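Local coordinates for protein MmoQ (Methylococcus capsulatus, PDB 3P3Q) that is a response regulator whose full-length form probably makes cyclic di-GMP from two GTP molecules, this piece holding its all-helical HDOD domain, at residues 15-20 and 77-82; 103-108 and 125-130; 191-196 and 212-217. The protein carries 4 engineered substitutions. All coordinates share one frame; numbering follows the deposited sequence.

Interaction 1: 15-20 and 77-82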
loop_
_atom_site.group_PDB
_atom_site.type_symbol
_atom_site.label_atom_id
_atom_site.label_comp_id
_atom_site.label_asym_id
_atom_site.label_seq_id
_atom_site.Cartn_x
_atom_site.Cartn_y
_atom_site.Cartn_z
ATOM N N ALA A 15 15.120 -9.864 6.435
ATOM C CA ALA A 15 15.353 -10.474 5.118
ATOM C C ALA A 15 15.938 -9.464 4.148
ATOM O O ALA A 15 16.966 -9.721 3.502
ATOM C CB ALA A 15 14.060 -11.034 4.555
ATOM N N ILE A 16 15.277 -8.314 4.038
ATOM C CA ILE A 16 15.692 -7.304 3.071
ATOM C C ILE A 16 17.116 -6.822 3.346
ATOM O O ILE A 16 17.907 -6.647 2.420
ATOM C CB ILE A 16 14.706 -6.090 3.042
ATOM C CG1 ILE A 16 13.308 -6.557 2.635
ATOM C CG2 ILE A 16 15.222 -5.002 2.096
ATOM C CD1 ILE A 16 12.217 -5.532 2.826
ATOM N N LEU A 17 17.434 -6.610 4.622
ATOM C CA LEU A 17 18.755 -6.135 5.025
ATOM C C LEU A 17 19.813 -7.165 4.683
ATOM O O LEU A 17 20.845 -6.834 4.101
ATOM C CB LEU A 17 18.803 -5.828 6.528
ATOM C CG LEU A 17 19.624 -4.596 6.953
ATOM C CD1 LEU A 17 19.392 -4.231 8.412
ATOM C CD2 LEU A 17 21.098 -4.779 6.681
ATOM N N ASN A 18 19.553 -8.416 5.049
ATOM C CA ASN A 18 20.508 -9.480 4.794
ATOM C C ASN A 18 20.728 -9.635 3.306
ATOM O O ASN A 18 21.862 -9.599 2.833
ATOM C CB ASN A 18 20.042 -10.797 5.422
ATOM C CG ASN A 18 20.874 -12.014 4.952
ATOM O OD1 ASN A 18 20.313 -13.090 4.655
ATOM N ND2 ASN A 18 22.214 -11.848 4.890
ATOM N N LEU A 19 19.635 -9.781 2.564
ATOM C CA LEU A 19 19.709 -9.870 1.106
ATOM C C LEU A 19 20.630 -8.800 0.511
ATOM O O LEU A 19 21.517 -9.093 -0.287
ATOM C CB LEU A 19 18.309 -9.699 0.525
ATOM C CG LEU A 19 17.817 -10.728 -0.483
ATOM C CD1 LEU A 19 16.486 -10.265 -1.063
ATOM C CD2 LEU A 19 18.857 -10.961 -1.586
ATOM N N ALA A 20 20.404 -7.552 0.911
ATOM C CA ALA A 20 21.091 -6.402 0.336
ATOM C C ALA A 20 22.560 -6.368 0.744
ATOM O O ALA A 20 23.413 -5.820 0.032
ATOM C CB ALA A 20 20.378 -5.080 0.759
ATOM N N PHE A 77 18.807 1.720 0.757
ATOM C CA PHE A 77 17.524 1.857 1.442
ATOM C C PHE A 77 17.342 0.685 2.380
ATOM O O PHE A 77 16.755 0.817 3.454
ATOM C CB PHE A 77 16.353 1.926 0.460
ATOM C CG PHE A 77 16.155 3.282 -0.163
ATOM C CD1 PHE A 77 15.356 4.236 0.459
ATOM C CD2 PHE A 77 16.756 3.601 -1.375
ATOM C CE1 PHE A 77 15.170 5.491 -0.112
ATOM C CE2 PHE A 77 16.570 4.851 -1.953
ATOM C CZ PHE A 77 15.778 5.800 -1.315
ATOM N N ALA A 78 17.862 -0.465 1.960
ATOM C CA ALA A 78 17.845 -1.662 2.778
ATOM C C ALA A 78 18.788 -1.527 3.967
ATOM O O ALA A 78 18.451 -1.905 5.090
ATOM C CB ALA A 78 18.221 -2.858 1.937
ATOM N N LEU A 79 19.965 -0.973 3.714
ATOM C CA LEU A 79 21.040 -0.958 4.701
ATOM C C LEU A 79 20.741 -0.112 5.948
ATOM O O LEU A 79 21.356 -0.289 7.003
ATOM C CB LEU A 79 22.375 -0.560 4.032
ATOM C CG LEU A 79 22.866 -1.589 2.992
ATOM C CD1 LEU A 79 24.156 -1.172 2.255
ATOM C CD2 LEU A 79 23.047 -2.968 3.613
ATOM N N SER A 80 19.775 0.789 5.831
ATOM C CA SER A 80 19.415 1.649 6.948
ATOM C C SER A 80 18.132 1.233 7.650
ATOM O O SER A 80 17.729 1.887 8.597
ATOM C CB SER A 80 19.281 3.098 6.472
ATOM O OG SER A 80 18.331 3.192 5.420
ATOM N N LEU A 81 17.481 0.167 7.195
ATOM C CA LEU A 81 16.235 -0.285 7.825
ATOM C C LEU A 81 16.348 -0.387 9.347
ATOM O O LEU A 81 15.420 -0.034 10.086
ATOM C CB LEU A 81 15.773 -1.624 7.238
ATOM C CG LEU A 81 15.063 -1.446 5.901
ATOM C CD1 LEU A 81 14.595 -2.773 5.323
ATOM C CD2 LEU A 81 13.912 -0.469 6.062
ATOM N N SER A 82 17.500 -0.876 9.787
ATOM C CA SER A 82 17.877 -0.926 11.195
ATOM C C SER A 82 17.430 0.321 11.982
ATOM O O SER A 82 16.761 0.208 13.018
ATOM C CB SER A 82 19.396 -1.114 11.295
ATOM O OG SER A 82 19.939 -1.536 10.039
#

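Interaction 2: 103-108 and 125-130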
loop_
_atom_site.group_PDB
_atom_site.type_symbol
_atom_site.label_atom_id
_atom_site.label_comp_id
_atom_site.label_asym_id
_atom_site.label_seq_id
_atom_site.Cartn_x
_atom_site.Cartn_y
_atom_site.Cartn_z
ATOM N N LYS A 103 -3.648 -7.437 5.322
ATOM C CA LYS A 103 -4.702 -6.880 4.475
ATOM C C LYS A 103 -4.116 -6.138 3.281
ATOM O O LYS A 103 -4.595 -6.263 2.144
ATOM C CB LYS A 103 -5.606 -5.952 5.277
ATOM C CG LYS A 103 -6.735 -5.363 4.464
ATOM C CD LYS A 103 -7.872 -6.362 4.321
ATOM C CE LYS A 103 -8.470 -6.693 5.681
ATOM N NZ LYS A 103 -8.700 -5.449 6.471
ATOM N N SER A 104 -3.058 -5.378 3.542
ATOM C CA SER A 104 -2.437 -4.558 2.513
ATOM C C SER A 104 -1.883 -5.436 1.400
ATOM O O SER A 104 -2.115 -5.178 0.218
ATOM C CB SER A 104 -1.332 -3.682 3.123
ATOM O OG SER A 104 -1.890 -2.721 3.999
ATOM N N LEU A 105 -1.155 -6.477 1.778
ATOM C CA LEU A 105 -0.577 -7.387 0.795
ATOM C C LEU A 105 -1.662 -8.127 -0.020
ATOM O O LEU A 105 -1.579 -8.215 -1.254
ATOM C CB LEU A 105 0.343 -8.394 1.489
ATOM C CG LEU A 105 1.637 -8.851 0.807
ATOM C CD1 LEU A 105 1.908 -10.278 1.176
ATOM C CD2 LEU A 105 1.636 -8.704 -0.707
ATOM N N ALA A 106 -2.674 -8.655 0.666
ATOM C CA ALA A 106 -3.760 -9.364 -0.019
ATOM C C ALA A 106 -4.506 -8.443 -0.982
ATOM O O ALA A 106 -4.925 -8.864 -2.051
ATOM C CB ALA A 106 -4.744 -9.971 0.996
ATOM N N ARG A 107 -4.689 -7.184 -0.594
ATOM C CA ARG A 107 -5.399 -6.268 -1.464
ATOM C C ARG A 107 -4.582 -6.020 -2.729
ATOM O O ARG A 107 -5.133 -5.930 -3.823
ATOM C CB ARG A 107 -5.707 -4.963 -0.743
ATOM C CG ARG A 107 -6.606 -4.006 -1.519
ATOM C CD ARG A 107 -6.796 -2.726 -0.742
ATOM N NE ARG A 107 -5.523 -2.281 -0.173
ATOM C CZ ARG A 107 -5.332 -1.900 1.089
ATOM N NH1 ARG A 107 -6.342 -1.883 1.949
ATOM N NH2 ARG A 107 -4.120 -1.527 1.490
ATOM N N ALA A 108 -3.265 -5.934 -2.571
ATOM C CA ALA A 108 -2.369 -5.681 -3.690
ATOM C C ALA A 108 -2.343 -6.867 -4.669
ATOM O O ALA A 108 -2.407 -6.687 -5.889
ATOM C CB ALA A 108 -0.964 -5.369 -3.177
ATOM N N GLU A 125 1.634 -2.150 -11.532
ATOM C CA GLU A 125 1.391 -0.842 -10.933
ATOM C C GLU A 125 0.137 -0.842 -10.085
ATOM O O GLU A 125 0.032 -0.099 -9.105
ATOM C CB GLU A 125 1.281 0.241 -12.011
ATOM C CG GLU A 125 2.490 0.325 -12.943
ATOM C CD GLU A 125 2.448 1.523 -13.850
ATOM O OE1 GLU A 125 1.365 2.119 -13.992
ATOM O OE2 GLU A 125 3.502 1.875 -14.415
ATOM N N ALA A 126 -0.830 -1.662 -10.476
ATOM C CA ALA A 126 -2.077 -1.750 -9.735
ATOM C C ALA A 126 -1.773 -2.501 -8.446
ATOM O O ALA A 126 -2.338 -2.203 -7.384
ATOM C CB ALA A 126 -3.147 -2.460 -10.554
ATOM N N PHE A 127 -0.848 -3.452 -8.538
ATOM C CA PHE A 127 -0.335 -4.112 -7.345
ATOM C C PHE A 127 0.060 -3.056 -6.296
ATOM O O PHE A 127 -0.372 -3.100 -5.142
ATOM C CB PHE A 127 0.872 -4.990 -7.687
ATOM C CG PHE A 127 1.520 -5.600 -6.481
ATOM C CD1 PHE A 127 2.487 -4.895 -5.766
ATOM C CD2 PHE A 127 1.143 -6.857 -6.037
ATOM C CE1 PHE A 127 3.073 -5.439 -4.626
ATOM C CE2 PHE A 127 1.725 -7.423 -4.901
ATOM C CZ PHE A 127 2.695 -6.715 -4.189
ATOM N N THR A 128 0.867 -2.094 -6.729
ATOM C CA THR A 128 1.395 -1.047 -5.864
ATOM C C THR A 128 0.306 -0.158 -5.267
ATOM O O THR A 128 0.283 0.082 -4.062
ATOM C CB THR A 128 2.407 -0.178 -6.617
ATOM O OG1 THR A 128 3.327 -1.022 -7.341
ATOM C CG2 THR A 128 3.169 0.702 -5.633
ATOM N N LEU A 129 -0.602 0.336 -6.099
ATOM C CA LEU A 129 -1.700 1.119 -5.564
ATOM C C LEU A 129 -2.467 0.346 -4.492
ATOM O O LEU A 129 -2.771 0.886 -3.420
ATOM C CB LEU A 129 -2.672 1.542 -6.654
ATOM C CG LEU A 129 -3.889 2.169 -5.974
ATOM C CD1 LEU A 129 -3.569 3.585 -5.533
ATOM C CD2 LEU A 129 -5.108 2.130 -6.870
ATOM N N GLY A 130 -2.789 -0.910 -4.793
ATOM C CA GLY A 130 -3.496 -1.762 -3.855
ATOM C C GLY A 130 -2.785 -1.817 -2.521
ATOM O O GLY A 130 -3.377 -1.545 -1.480
#

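Interaction 3: 191-196 and 212-217. Engineered in segment 212-217: Thr215 (natural residue Ala).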
loop_
_atom_site.group_PDB
_atom_site.type_symbol
_atom_site.label_atom_id
_atom_site.label_comp_id
_atom_site.label_asym_id
_atom_site.label_seq_id
_atom_site.Cartn_x
_atom_site.Cartn_y
_atom_site.Cartn_z
ATOM N N ASP A 191 -7.106 9.448 -8.311
ATOM C CA ASP A 191 -8.516 9.722 -8.535
ATOM C C ASP A 191 -9.314 8.447 -8.301
ATOM O O ASP A 191 -10.328 8.453 -7.588
ATOM C CB ASP A 191 -8.729 10.214 -9.963
ATOM C CG ASP A 191 -7.916 11.444 -10.281
ATOM O OD1 ASP A 191 -7.755 12.297 -9.381
ATOM O OD2 ASP A 191 -7.440 11.552 -11.432
ATOM N N ALA A 192 -8.839 7.353 -8.898
ATOM C CA ALA A 192 -9.466 6.050 -8.725
ATOM C C ALA A 192 -9.617 5.723 -7.249
ATOM O O ALA A 192 -10.687 5.328 -6.799
ATOM C CB ALA A 192 -8.662 4.969 -9.437
ATOM N N LEU A 193 -8.543 5.900 -6.493
ATOM C CA LEU A 193 -8.572 5.662 -5.056
ATOM C C LEU A 193 -9.615 6.529 -4.346
ATOM O O LEU A 193 -10.375 6.037 -3.510
ATOM C CB LEU A 193 -7.194 5.919 -4.448
ATOM C CG LEU A 193 -7.139 6.018 -2.928
ATOM C CD1 LEU A 193 -7.459 4.669 -2.291
ATOM C CD2 LEU A 193 -5.782 6.530 -2.479
ATOM N N GLN A 194 -9.643 7.818 -4.668
ATOM C CA GLN A 194 -10.551 8.720 -3.974
ATOM C C GLN A 194 -11.985 8.345 -4.256
ATOM O O GLN A 194 -12.826 8.368 -3.359
ATOM C CB GLN A 194 -10.346 10.162 -4.398
ATOM C CG GLN A 194 -11.337 11.080 -3.728
ATOM C CD GLN A 194 -11.358 12.452 -4.344
ATOM O OE1 GLN A 194 -10.313 13.081 -4.534
ATOM N NE2 GLN A 194 -12.555 12.925 -4.681
ATOM N N LEU A 195 -12.254 8.021 -5.518
ATOM C CA LEU A 195 -13.559 7.524 -5.936
ATOM C C LEU A 195 -14.011 6.311 -5.132
ATOM O O LEU A 195 -15.159 6.243 -4.695
ATOM C CB LEU A 195 -13.531 7.153 -7.418
ATOM C CG LEU A 195 -14.141 8.175 -8.372
ATOM C CD1 LEU A 195 -13.833 9.601 -7.913
ATOM C CD2 LEU A 195 -13.648 7.918 -9.790
ATOM N N SER A 196 -13.109 5.350 -4.957
ATOM C CA SER A 196 -13.436 4.106 -4.269
ATOM C C SER A 196 -13.711 4.365 -2.798
ATOM O O SER A 196 -14.384 3.576 -2.132
ATOM C CB SER A 196 -12.287 3.115 -4.397
ATOM O OG SER A 196 -11.141 3.616 -3.734
ATOM N N ARG A 212 -13.420 0.664 -9.066
ATOM C CA ARG A 212 -14.349 -0.411 -8.753
ATOM C C ARG A 212 -13.571 -1.690 -8.500
ATOM O O ARG A 212 -13.923 -2.483 -7.633
ATOM C CB ARG A 212 -15.307 -0.604 -9.928
ATOM C CG ARG A 212 -16.613 -1.296 -9.599
ATOM C CD ARG A 212 -17.525 -1.368 -10.833
ATOM N NE ARG A 212 -17.435 -0.180 -11.690
ATOM C CZ ARG A 212 -17.989 1.003 -11.412
ATOM N NH1 ARG A 212 -18.671 1.177 -10.284
ATOM N NH2 ARG A 212 -17.857 2.021 -12.263
ATOM N N GLN A 213 -12.504 -1.885 -9.263
ATOM C CA GLN A 213 -11.661 -3.056 -9.089
ATOM C C GLN A 213 -10.924 -2.955 -7.767
ATOM O O GLN A 213 -10.635 -3.962 -7.118
ATOM C CB GLN A 213 -10.660 -3.149 -10.229
ATOM C CG GLN A 213 -11.282 -2.907 -11.587
ATOM C CD GLN A 213 -10.373 -3.333 -12.710
ATOM O OE1 GLN A 213 -9.357 -2.690 -12.981
ATOM N NE2 GLN A 213 -10.726 -4.433 -13.370
ATOM N N LEU A 214 -10.622 -1.724 -7.371
ATOM C CA LEU A 214 -9.937 -1.484 -6.110
ATOM C C LEU A 214 -10.828 -1.900 -4.944
ATOM O O LEU A 214 -10.400 -2.641 -4.059
ATOM C CB LEU A 214 -9.513 -0.016 -6.006
ATOM C CG LEU A 214 -8.950 0.508 -4.684
ATOM C CD1 LEU A 214 -7.831 -0.390 -4.147
ATOM C CD2 LEU A 214 -8.466 1.940 -4.865
ATOM N N THR A 215 -12.076 -1.441 -4.958
ATOM C CA THR A 215 -13.036 -1.797 -3.914
ATOM C C THR A 215 -13.262 -3.303 -3.854
ATOM O O THR A 215 -13.460 -3.875 -2.781
ATOM C CB THR A 215 -14.380 -1.117 -4.143
ATOM O OG1 THR A 215 -14.168 0.166 -4.743
ATOM C CG2 THR A 215 -15.106 -0.945 -2.819
ATOM N N LEU A 216 -13.240 -3.944 -5.015
ATOM C CA LEU A 216 -13.349 -5.388 -5.066
ATOM C C LEU A 216 -12.163 -5.976 -4.329
ATOM O O LEU A 216 -12.326 -6.737 -3.373
ATOM C CB LEU A 216 -13.348 -5.880 -6.511
ATOM C CG LEU A 216 -13.615 -7.372 -6.693
ATOM C CD1 LEU A 216 -14.937 -7.747 -6.025
ATOM C CD2 LEU A 216 -13.628 -7.748 -8.170
ATOM N N ALA A 217 -10.969 -5.606 -4.784
ATOM C CA ALA A 217 -9.729 -6.055 -4.170
ATOM C C ALA A 217 -9.789 -5.896 -2.651
ATOM O O ALA A 217 -9.456 -6.818 -1.903
ATOM C CB ALA A 217 -8.553 -5.286 -4.751
#

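Interaction 1: 15-20 and 77-82
In the N-terminal part of the HDOD domain, helix 10-21 packs on the C-terminal end of helix 71-79 and the turn after it, with Leu17 reaching over Ala78 and Ser82. No hydrogen bond joins the two segments. The CB atoms of Ala20 and Ala78 meet at 3.3 Å, and two such small side chains let the backbones come close. The CA atoms of Leu17 and Ala78 are 5.1 Å apart. Beside this pair, Ile16 points its CG2 branch at Ala78. CG2 stands anti to the backbone N (chi1 -61°, to CG1) and lies 3.7 Å from Ala78 CB. Ile16 and Leu81 cross at about a right angle, CG2 to CD1. Leu40 of helix 38-49 touches both and continues this apolar layer.

Leu17 covers the outer side of the contact. Its CG lies 3.5 Å from Ala78 O, a carbonyl that accepts the backbone N-H of Leu81; the leucine only packs against it. With an alanine here, this carbonyl would probably be less covered and Leu79 CD2 would lose its nearer methyl partner. The two branches of Leu17 divide the work: CD2 meets Leu79 CD2 at 4.1 Å, and CD1 reaches Ser82 OG at 3.2 Å.

Interaction 2: 103-108 and 125-130
Arg107, Ala108, Phe127 and Gly130 join helices 97-116 and 123-132 in a nearly antiparallel pair inside the HDOD domain. The local axes approach to 8.0 Å at an angle of 152°. The tight part is at Ala108 and Gly130, whose CA atoms are only 4.1 Å apart. Gly130 has no side chain to part them. Ala108 CB also comes to 3.1 Å from Phe127 O. The same methyl sits over the centre of one face of the Phe127 ring, a CH-pi contact of 3.8 Å from CB to the centroid. Phe127 CG is anti to the backbone N (chi1 175°), which swings the ring back toward helix 97-116.

The looser side is at Leu105. Its CD2 approaches Phe127 CZ obliquely at 4.1 Å, and little of this partly exposed residue is covered here.

On the buried side, Arg107 bends at chi3 and brings the edge of its guanidinium to Gly130 O. NE donates at 2.6 Å (N-H...O 154°), near the guanidinium plane but tilted from the carbonyl plane; NH2 adds a weak bond to the same oxygen. NH2 also forms a salt bridge with Asp134, and NH1 bonds to Gln218 of helix 207-224. Together these bonds probably fix the rotation of the guanidinium. The carboxylate of Asp134 is likely to balance its buried positive charge, while Gly130 O gains a side-chain donor near its helix C terminus.

Interaction 3: 191-196 and 212-217
Leu214 points its CD2 methyl between Leu193 and Ser196, one helical turn apart on helix 187-196. The helices cross at -60°, with local axes 8.8 Å apart at their closest. The contact is small, and at this crossing angle it centres on one leucine branch. Leu214 already points toward helix 187-196 from its CA. With CG anti to the backbone N (chi1 172°), CD2 is carried onto Leu193 and Ser196. It meets the backbone of helix 187-196 as well as its side chains. It is 3.7 Å from Leu193 CA and 3.9 Å from Leu193 CD1. The side chains of Leu193 and Leu214 are set at a slant to each other. Leu193 leaves its CA pointing away from helix 207-224, yet CD1 still touches the same methyl.

Ser196 meets that methyl too. Its hydroxyl turns back along its own helix and donates to Leu193 O at 2.5 Å. With chi1 at 64°, OG lies between the backbone N and the carbonyl carbon, where it can reach that oxygen. Leu214 CD2 rests 3.4 Å from this OG, so the apolar methyl meets a hydroxyl already engaged in a bond. Next to it, Ser196 CB faces OG1 of the engineered Thr215 at 3.5 Å. That OG1 is hydrogen-bonded to Ala211 O of its own helix, and no hydrogen bond crosses between the segments.

Among the surrounding helices, Leu193 also packs on Thr176, Arg177 and Leu180 of helix 172-182. Leu193 and Leu214 both touch Ala133, and Leu216 and Ala217 of helix 207-224 lie against helix 97-116.

In the fold
From the N terminus, interaction 1 comes first. It closes a loop of 56 residues, mostly helical, and ties helix 10-21 to helix 71-79. The chain then enters helix 97-116, and interaction 2 closes a short return of 16 residues to helix 123-132. Interaction 3 follows, joining helices 187-196 and 207-224 across 15 residues. The three are in series; none nests or crosses. Interaction 1 stands apart, its centre about 32 Å from that of interaction 3 and on the opposite side of the chain's centre. Interactions 2 and 3 touch directly: Leu129 packs on Leu214, and Arg107 on Leu214 and Ala217. Through these contacts helices 97-116, 123-132, 187-196 and 207-224 pack as neighbours.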